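Local coordinates for protein vinylacetyl-CoA Delta-isomerase (Nitrosopumilus maritimus SCM1, PDB 6VJR) that probably dehydrates 4-hydroxybutyryl-CoA and shifts the double bond of vinylacetyl-CoA, using FAD, an iron-sulfur cluster and an iron(III) ion, at residues 289-294 against 341-346; 348-351 against 355-358; 357-362 against 459-464. All blocks are in the same frame, centred on the assembly; numbering follows the deposited sequence.

Contact 1. Residues 289-294 against 341-346; sequences HRRSYV and IASSHQ. With FE (Fe (III) ion), chain I; SF4 (iron/sulfur cluster), chain E.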
loop_
_atom_site.group_PDB
_atom_site.type_symbol
_atom_site.label_atom_id
_atom_site.label_comp_id
_atom_site.label_asym_id
_atom_site.label_seq_id
_atom_site.Cartn_x
_atom_site.Cartn_y
_atom_site.Cartn_z
ATOM N N HIS A 289 3.997 -19.435 17.741
ATOM C CA HIS A 289 2.714 -19.402 17.067
ATOM C C HIS A 289 2.667 -18.341 15.957
ATOM O O HIS A 289 2.026 -18.579 14.927
ATOM C CB HIS A 289 1.557 -19.277 18.039
ATOM C CG HIS A 289 0.278 -19.746 17.433
ATOM N ND1 HIS A 289 0.054 -21.031 16.993
ATOM C CD2 HIS A 289 -0.833 -19.049 17.121
ATOM C CE1 HIS A 289 -1.172 -21.067 16.432
ATOM N NE2 HIS A 289 -1.728 -19.865 16.505
ATOM N N ARG A 290 3.389 -17.235 16.131
ATOM C CA ARG A 290 3.415 -16.157 15.142
ATOM C C ARG A 290 4.027 -16.628 13.822
ATOM O O ARG A 290 3.743 -16.063 12.784
ATOM C CB ARG A 290 4.090 -14.917 15.727
ATOM C CG ARG A 290 3.115 -14.181 16.633
ATOM C CD ARG A 290 3.659 -12.983 17.328
ATOM N NE ARG A 290 2.657 -12.428 18.234
ATOM C CZ ARG A 290 2.939 -11.675 19.281
ATOM N NH1 ARG A 290 4.132 -11.150 19.419
ATOM N NH2 ARG A 290 2.036 -11.491 20.206
ATOM N N ARG A 291 4.811 -17.719 13.811
ATOM C CA ARG A 291 5.238 -18.264 12.529
ATOM C C ARG A 291 4.612 -19.620 12.168
ATOM O O ARG A 291 4.881 -20.146 11.076
ATOM C CB ARG A 291 6.737 -18.242 12.306
ATOM C CG ARG A 291 7.626 -18.885 13.324
ATOM C CD ARG A 291 7.848 -20.404 13.155
ATOM N NE ARG A 291 6.838 -21.205 13.839
ATOM C CZ ARG A 291 6.984 -22.521 14.139
ATOM N NH1 ARG A 291 8.019 -23.247 13.677
ATOM N NH2 ARG A 291 6.060 -23.110 14.866
ATOM N N SER A 292 3.687 -20.121 12.997
ATOM C CA SER A 292 2.778 -21.175 12.584
ATOM C C SER A 292 1.811 -20.705 11.510
ATOM O O SER A 292 1.205 -21.543 10.817
ATOM C CB SER A 292 2.098 -21.798 13.800
ATOM O OG SER A 292 3.073 -22.586 14.496
ATOM N N TYR A 293 1.707 -19.375 11.355
ATOM C CA TYR A 293 0.865 -18.763 10.320
ATOM C C TYR A 293 1.333 -19.057 8.898
ATOM O O TYR A 293 0.658 -18.674 7.955
ATOM C CB TYR A 293 0.612 -17.256 10.530
ATOM C CG TYR A 293 -0.280 -17.097 11.737
ATOM C CD1 TYR A 293 -1.660 -17.129 11.601
ATOM C CD2 TYR A 293 0.252 -16.974 13.002
ATOM C CE1 TYR A 293 -2.499 -17.126 12.688
ATOM C CE2 TYR A 293 -0.568 -16.964 14.113
ATOM C CZ TYR A 293 -1.932 -17.091 13.952
ATOM O OH TYR A 293 -2.719 -17.189 15.028
ATOM N N VAL A 294 2.420 -19.810 8.722
ATOM C CA VAL A 294 2.683 -20.482 7.458
ATOM C C VAL A 294 1.474 -21.316 6.999
ATOM O O VAL A 294 1.257 -21.522 5.802
ATOM C CB VAL A 294 3.944 -21.321 7.590
ATOM C CG1 VAL A 294 4.095 -22.356 6.480
ATOM C CG2 VAL A 294 5.144 -20.411 7.662
ATOM N N ILE A 341 9.469 -19.564 7.454
ATOM C CA ILE A 341 10.512 -20.584 7.367
ATOM C C ILE A 341 11.901 -20.018 7.714
ATOM O O ILE A 341 12.709 -20.718 8.334
ATOM C CB ILE A 341 10.531 -21.379 6.052
ATOM C CG1 ILE A 341 10.912 -20.593 4.828
ATOM C CG2 ILE A 341 9.255 -22.200 5.881
ATOM C CD1 ILE A 341 11.416 -21.519 3.724
ATOM N N ALA A 342 12.119 -18.722 7.485
ATOM C CA ALA A 342 13.350 -18.076 7.906
ATOM C C ALA A 342 13.433 -18.098 9.441
ATOM O O ALA A 342 14.466 -18.369 10.007
ATOM C CB ALA A 342 13.404 -16.640 7.403
ATOM N N SER A 343 12.330 -17.786 10.118
ATOM C CA SER A 343 12.262 -17.814 11.569
ATOM C C SER A 343 12.661 -19.196 12.074
ATOM O O SER A 343 13.459 -19.338 13.005
ATOM C CB SER A 343 10.899 -17.406 12.066
ATOM O OG SER A 343 10.842 -17.431 13.496
ATOM N N SER A 344 12.067 -20.224 11.471
ATOM C CA SER A 344 12.315 -21.599 11.891
ATOM C C SER A 344 13.755 -21.998 11.608
ATOM O O SER A 344 14.417 -22.601 12.475
ATOM C CB SER A 344 11.334 -22.475 11.219
ATOM O OG SER A 344 9.997 -22.295 11.627
ATOM N N HIS A 345 14.255 -21.698 10.409
ATOM C CA HIS A 345 15.633 -22.004 10.029
ATOM C C HIS A 345 16.654 -21.375 10.965
ATOM O O HIS A 345 17.706 -21.970 11.163
ATOM C CB HIS A 345 15.949 -21.571 8.587
ATOM C CG HIS A 345 15.612 -22.579 7.533
ATOM N ND1 HIS A 345 16.292 -23.770 7.425
ATOM C CD2 HIS A 345 14.702 -22.577 6.562
ATOM C CE1 HIS A 345 15.828 -24.438 6.364
ATOM N NE2 HIS A 345 14.869 -23.712 5.819
ATOM N N GLN A 346 16.320 -20.190 11.520
ATOM C CA GLN A 346 17.192 -19.411 12.401
ATOM C C GLN A 346 16.990 -19.782 13.879
ATOM O O GLN A 346 17.494 -19.071 14.761
ATOM C CB GLN A 346 16.961 -17.926 12.112
ATOM C CG GLN A 346 17.551 -17.533 10.768
ATOM C CD GLN A 346 19.060 -17.633 10.685
ATOM O OE1 GLN A 346 19.636 -18.360 9.861
ATOM N NE2 GLN A 346 19.727 -16.844 11.523
HETATM FE FE FE I . -3.586 -18.886 15.624
HETATM FE FE1 SF4 E . -3.562 -21.370 13.884
HETATM FE FE2 SF4 E . -3.605 -21.922 11.192
HETATM FE FE3 SF4 E . -5.349 -23.050 12.759
HETATM FE FE4 SF4 E . -2.811 -23.917 12.774
HETATM S S1 SF4 E . -4.289 -24.152 11.109
HETATM S S2 SF4 E . -4.143 -23.463 14.656
HETATM S S3 SF4 E . -1.712 -21.874 12.534
HETATM S S4 SF4 E . -5.157 -20.802 12.450
#

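Contact 2. Residues 348-351 against 355-358; sequences QKMK and YLND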
loop_
_atom_site.group_PDB
_atom_site.type_symbol
_atom_site.label_atom_id
_atom_site.label_comp_id
_atom_site.label_asym_id
_atom_site.label_seq_id
_atom_site.Cartn_x
_atom_site.Cartn_y
_atom_site.Cartn_z
ATOM N N GLN A 348 17.176 -21.590 17.675
ATOM C CA GLN A 348 18.295 -21.751 18.597
ATOM C C GLN A 348 17.876 -22.674 19.750
ATOM O O GLN A 348 16.704 -22.691 20.162
ATOM C CB GLN A 348 18.715 -20.389 19.189
ATOM C CG GLN A 348 19.016 -19.280 18.178
ATOM C CD GLN A 348 20.239 -19.530 17.317
ATOM O OE1 GLN A 348 21.290 -20.040 17.751
ATOM N NE2 GLN A 348 20.097 -19.174 16.050
ATOM N N LYS A 349 18.838 -23.432 20.284
ATOM C CA LYS A 349 18.608 -24.294 21.443
ATOM C C LYS A 349 18.395 -23.528 22.750
ATOM O O LYS A 349 19.193 -22.673 23.129
ATOM C CB LYS A 349 19.754 -25.294 21.545
ATOM C CG LYS A 349 19.537 -26.480 22.510
ATOM C CD LYS A 349 20.759 -27.357 22.725
ATOM C CE LYS A 349 21.200 -28.208 21.611
ATOM N NZ LYS A 349 22.037 -29.285 22.169
ATOM N N MET A 350 17.314 -23.891 23.452
ATOM C CA MET A 350 17.050 -23.411 24.794
ATOM C C MET A 350 17.709 -24.275 25.855
ATOM O O MET A 350 18.125 -25.396 25.589
ATOM C CB MET A 350 15.542 -23.332 25.021
ATOM C CG MET A 350 14.872 -22.523 23.943
ATOM S SD MET A 350 15.405 -20.789 23.849
ATOM C CE MET A 350 14.566 -20.250 25.324
ATOM N N LYS A 351 17.732 -23.775 27.097
ATOM C CA LYS A 351 18.357 -24.544 28.176
ATOM C C LYS A 351 17.784 -25.959 28.317
ATOM O O LYS A 351 18.532 -26.875 28.680
ATOM C CB LYS A 351 18.248 -23.776 29.488
ATOM C CG LYS A 351 19.051 -22.482 29.573
ATOM C CD LYS A 351 18.833 -21.828 30.930
ATOM C CE LYS A 351 19.458 -20.503 31.061
ATOM N NZ LYS A 351 19.148 -19.982 32.390
ATOM N N TYR A 355 14.318 -26.413 20.723
ATOM C CA TYR A 355 14.666 -25.305 19.839
ATOM C C TYR A 355 13.510 -24.301 19.786
ATOM O O TYR A 355 12.332 -24.688 19.713
ATOM C CB TYR A 355 15.043 -25.789 18.435
ATOM C CG TYR A 355 16.500 -26.195 18.342
ATOM C CD1 TYR A 355 17.009 -27.236 19.113
ATOM C CD2 TYR A 355 17.386 -25.503 17.524
ATOM C CE1 TYR A 355 18.359 -27.545 19.082
ATOM C CE2 TYR A 355 18.729 -25.804 17.487
ATOM C CZ TYR A 355 19.215 -26.830 18.272
ATOM O OH TYR A 355 20.534 -27.168 18.257
ATOM N N LEU A 356 13.866 -23.021 19.859
ATOM C CA LEU A 356 12.945 -21.894 19.689
ATOM C C LEU A 356 13.295 -21.157 18.406
ATOM O O LEU A 356 14.448 -20.823 18.155
ATOM C CB LEU A 356 13.097 -20.999 20.923
ATOM C CG LEU A 356 12.221 -19.743 20.956
ATOM C CD1 LEU A 356 10.758 -20.128 21.120
ATOM C CD2 LEU A 356 12.631 -18.819 22.047
ATOM N N ASN A 357 12.288 -20.869 17.584
ATOM C CA ASN A 357 12.480 -20.117 16.368
ATOM C C ASN A 357 12.839 -18.660 16.688
ATOM O O ASN A 357 12.700 -18.172 17.807
ATOM C CB ASN A 357 11.210 -20.171 15.521
ATOM C CG ASN A 357 10.038 -19.636 16.296
ATOM O OD1 ASN A 357 9.604 -20.201 17.302
ATOM N ND2 ASN A 357 9.518 -18.519 15.841
ATOM N N ASP A 358 13.361 -17.965 15.669
ATOM C CA ASP A 358 13.772 -16.578 15.763
ATOM C C ASP A 358 12.578 -15.676 16.011
ATOM O O ASP A 358 11.704 -15.531 15.161
ATOM C CB ASP A 358 14.496 -16.113 14.510
ATOM C CG ASP A 358 15.129 -14.742 14.668
ATOM O OD1 ASP A 358 14.367 -13.771 14.858
ATOM O OD2 ASP A 358 16.391 -14.659 14.636
#

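Contact 3. Residues 357-362 against 459-464; sequences NDDMLA and QRQMQV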
loop_
_atom_site.group_PDB
_atom_site.type_symbol
_atom_site.label_atom_id
_atom_site.label_comp_id
_atom_site.label_asym_id
_atom_site.label_seq_id
_atom_site.Cartn_x
_atom_site.Cartn_y
_atom_site.Cartn_z
ATOM N N ASN A 357 12.288 -20.869 17.584
ATOM C CA ASN A 357 12.480 -20.117 16.368
ATOM C C ASN A 357 12.839 -18.660 16.688
ATOM O O ASN A 357 12.700 -18.172 17.807
ATOM C CB ASN A 357 11.210 -20.171 15.521
ATOM C CG ASN A 357 10.038 -19.636 16.296
ATOM O OD1 ASN A 357 9.604 -20.201 17.302
ATOM N ND2 ASN A 357 9.518 -18.519 15.841
ATOM N N ASP A 358 13.361 -17.965 15.669
ATOM C CA ASP A 358 13.772 -16.578 15.763
ATOM C C ASP A 358 12.578 -15.676 16.011
ATOM O O ASP A 358 11.704 -15.531 15.161
ATOM C CB ASP A 358 14.496 -16.113 14.510
ATOM C CG ASP A 358 15.129 -14.742 14.668
ATOM O OD1 ASP A 358 14.367 -13.771 14.858
ATOM O OD2 ASP A 358 16.391 -14.659 14.636
ATOM N N ASP A 359 12.567 -15.042 17.181
ATOM C CA ASP A 359 11.416 -14.241 17.596
ATOM C C ASP A 359 11.161 -13.048 16.665
ATOM O O ASP A 359 10.017 -12.795 16.296
ATOM C CB ASP A 359 11.605 -13.771 19.023
ATOM C CG ASP A 359 10.357 -13.157 19.624
ATOM O OD1 ASP A 359 9.998 -12.047 19.162
ATOM O OD2 ASP A 359 9.785 -13.810 20.508
ATOM N N MET A 360 12.199 -12.318 16.311
ATOM C CA MET A 360 12.049 -11.159 15.458
ATOM C C MET A 360 11.400 -11.563 14.142
ATOM O O MET A 360 10.439 -10.944 13.714
ATOM C CB MET A 360 13.382 -10.441 15.207
ATOM C CG MET A 360 13.254 -9.349 14.188
ATOM S SD MET A 360 12.338 -7.901 14.695
ATOM C CE MET A 360 13.686 -6.850 15.265
ATOM N N LEU A 361 11.912 -12.614 13.521
ATOM C CA LEU A 361 11.364 -13.017 12.239
ATOM C C LEU A 361 9.947 -13.589 12.342
ATOM O O LEU A 361 9.179 -13.460 11.391
ATOM C CB LEU A 361 12.321 -13.955 11.540
ATOM C CG LEU A 361 13.684 -13.363 11.206
ATOM C CD1 LEU A 361 14.635 -14.412 10.703
ATOM C CD2 LEU A 361 13.477 -12.310 10.132
ATOM N N ALA A 362 9.605 -14.202 13.490
ATOM C CA ALA A 362 8.228 -14.594 13.745
ATOM C C ALA A 362 7.324 -13.357 13.743
ATOM O O ALA A 362 6.204 -13.432 13.263
ATOM C CB ALA A 362 8.093 -15.345 15.024
ATOM N N GLN A 459 9.711 -3.576 18.418
ATOM C CA GLN A 459 10.337 -2.469 19.122
ATOM C C GLN A 459 11.354 -2.942 20.152
ATOM O O GLN A 459 12.424 -2.362 20.238
ATOM C CB GLN A 459 9.278 -1.550 19.712
ATOM C CG GLN A 459 9.812 -0.288 20.370
ATOM C CD GLN A 459 8.680 0.633 20.767
ATOM O OE1 GLN A 459 8.506 1.708 20.211
ATOM N NE2 GLN A 459 7.806 0.190 21.620
ATOM N N ARG A 460 10.997 -3.982 20.916
ATOM C CA ARG A 460 11.854 -4.512 21.949
ATOM C C ARG A 460 13.165 -5.069 21.396
ATOM O O ARG A 460 14.155 -5.111 22.134
ATOM C CB ARG A 460 11.113 -5.554 22.794
ATOM C CG ARG A 460 10.074 -4.909 23.696
ATOM C CD ARG A 460 9.328 -5.956 24.509
ATOM N NE ARG A 460 10.286 -6.571 25.433
ATOM C CZ ARG A 460 10.597 -7.860 25.587
ATOM N NH1 ARG A 460 11.444 -8.196 26.548
ATOM N NH2 ARG A 460 10.085 -8.802 24.803
ATOM N N GLN A 461 13.158 -5.550 20.157
ATOM C CA GLN A 461 14.292 -6.260 19.608
ATOM C C GLN A 461 15.036 -5.554 18.473
ATOM O O GLN A 461 15.992 -6.111 17.951
ATOM C CB GLN A 461 13.734 -7.573 19.024
ATOM C CG GLN A 461 13.168 -8.538 20.052
ATOM C CD GLN A 461 12.646 -9.772 19.357
ATOM O OE1 GLN A 461 13.365 -10.758 19.107
ATOM N NE2 GLN A 461 11.403 -9.682 18.928
ATOM N N MET A 462 14.600 -4.354 18.068
ATOM C CA MET A 462 15.035 -3.726 16.834
ATOM C C MET A 462 16.367 -2.960 16.944
ATOM O O MET A 462 16.820 -2.381 15.936
ATOM C CB MET A 462 13.914 -2.835 16.301
ATOM C CG MET A 462 13.694 -1.565 17.037
ATOM S SD MET A 462 12.288 -0.737 16.256
ATOM C CE MET A 462 12.190 0.609 17.434
ATOM N N GLN A 463 17.017 -2.964 18.113
ATOM C CA GLN A 463 18.394 -2.478 18.303
ATOM C C GLN A 463 18.610 -1.089 17.686
ATOM O O GLN A 463 19.544 -0.847 16.922
ATOM C CB GLN A 463 19.362 -3.509 17.733
ATOM C CG GLN A 463 19.357 -4.783 18.550
ATOM C CD GLN A 463 20.361 -5.813 18.097
ATOM O OE1 GLN A 463 20.012 -6.786 17.415
ATOM N NE2 GLN A 463 21.613 -5.570 18.427
ATOM N N VAL A 464 17.727 -0.153 18.059
ATOM C CA VAL A 464 17.830 1.232 17.624
ATOM C C VAL A 464 19.182 1.862 17.989
ATOM O O VAL A 464 19.778 2.549 17.174
ATOM C CB VAL A 464 16.693 2.091 18.192
ATOM C CG1 VAL A 464 16.822 3.539 17.750
ATOM C CG2 VAL A 464 15.372 1.564 17.776
#

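Contact 1. Residues 289-294 against 341-346
Arg291 reaches across to Ser343 and Ser344 on helix 320-345. Its NH1 donates a nearly straight hydrogen bond to Ser344 OG (3.0 Å, 167° at the hydrogen), and the hydroxyl lies at the edge of the guanidinium, close to its plane. Nearer the backbone, Arg291 CG packs at 3.5 Å beside Ser343 OG, which is itself hydrogen-bonded to Asp358 O. CG sits between the backbone N and the carbonyl carbon (chi1 55°), and bends at chi2 and chi3 fold the guanidinium back, where NH2 makes a weak bond to Ser292 OG. Gln83 OE1 also accepts from NH1 and Tyr288 O from NE, which together fix the rotation of the guanidinium; Ser344 OG is bonded to Asn84 OD1 as well. With an alanine here, Ser344 OG and Gln83 OE1 would probably lose the donor they share. Alongside, Val294 CG2 comes within 4.4 Å of Ile341 N. From the same turn of chain, His289 NE2 (2.3 Å) and Tyr293 OH (2.0 Å) bind the iron(III) ion, with Glu443 as a further ligand. The contact joins this iron-binding turn to helix 320-345, next to the iron and [4Fe-4S] site.

Contact 2. Residues 348-351 against 355-358
Gln348 and Leu356 form an antiparallel hydrogen-bonded pair, with Gln348 N giving to Leu356 O and Leu356 N to Gln348 O, both at 2.9 Å, while Lys349 and Tyr355 form the adjoining non-hydrogen-bonded pair with their CA atoms 4.4 Å apart. A further CA-H...O contact joins Tyr355 CA to Gln348 O at 3.3 Å. On the face that carries Lys349 and Tyr355, the lysine chain runs across the phenol ring: CB stands over one ring face, 4.0 Å from the centroid and 27° off the normal, a CH-pi contact. Lys349 has its CG anti to the backbone N (chi1 -167°) and bends at chi3, which carries CE to 3.6 Å from Tyr355 OH while the ammonium end leads away. Gln348 and Leu356 point to the other face. Here the bent side chain of Met350, in the loop just past its strand, brings SD to 3.7 Å from Leu356 CB. Its CE approaches Leu356 CD2 as well. Leu356 also packs on Tyr288 and Met350 on Arg284, so this side of the hairpin lies against helix 278-292; Gln348 OE1 accepts from Lys496. The two directional backbone bonds thus fix the pairing of this short beta hairpin, whereas the nonpolar contacts, a lysine stem on an aromatic ring and a thioether on a leucine, add only undirected packing.

Contact 3. Residues 357-362 against 459-464
Asp359 and Gln461 supply the polar part of this contact: Gln461 NE2 lies 2.8 Å from Asp359 OD1, but an angle of 124° at the hydrogen makes the bond weak. The two side chains cross at about a right angle, with the carboxylate and amide planes 75° apart. Asp359 OD1 accepts additionally from Gln363 and Gln457, and Gln461 NE2 gives also to Gln457 O, so both polar groups have further partners. Capping starts the helix: Asp358 is the N-cap of helix 359-369, and its OD1 accepts from Leu361 N at 3.0 Å, while OD2 forms a salt bridge with Arg493. The first turn of that helix is thus set against residues 459-462, within the 4-hydroxyphenylacetate 3-hydroxylase C-terminal region, a member of the acyl-CoA dehydrogenase clan. Apolar packing is carried by Met360. With CG anti to the backbone N (chi1 173°) and bends at chi2 and chi3, its CE lies against the backbone, 3.6 Å from Gln461 O and 3.7 Å from Met462 CA, with Gln461 CB at 3.8 Å. Met462 packs on Thr330 of the second subunit, and Leu361 on Ala338 of that same subunit.

In the fold
Contacts 1 and 3 are buried, whereas contact 2 is a surface hairpin. Contact 1 closes before contact 2 opens, and contact 2 shares Asn357 and Asp358 with contact 3, whose second segment lies about a hundred residues on. Helix 278-292 carries one side of contact 1 and also touches residues of contacts 2 and 3. Ser343 of contact 1 meets the shared residues, its OG 2.7 Å from Asp358 O and 2.9 Å from Asn357 ND2, both probable hydrogen bonds. Chemistry differs with place: side-chain hydrogen bonding near the metal site in contact 1, backbone pairing with dispersion in contact 2, a weak polar bond plus methionine packing in contact 3. Contacts 1 and 3 also touch the second subunit; contact 2 touches no other chain.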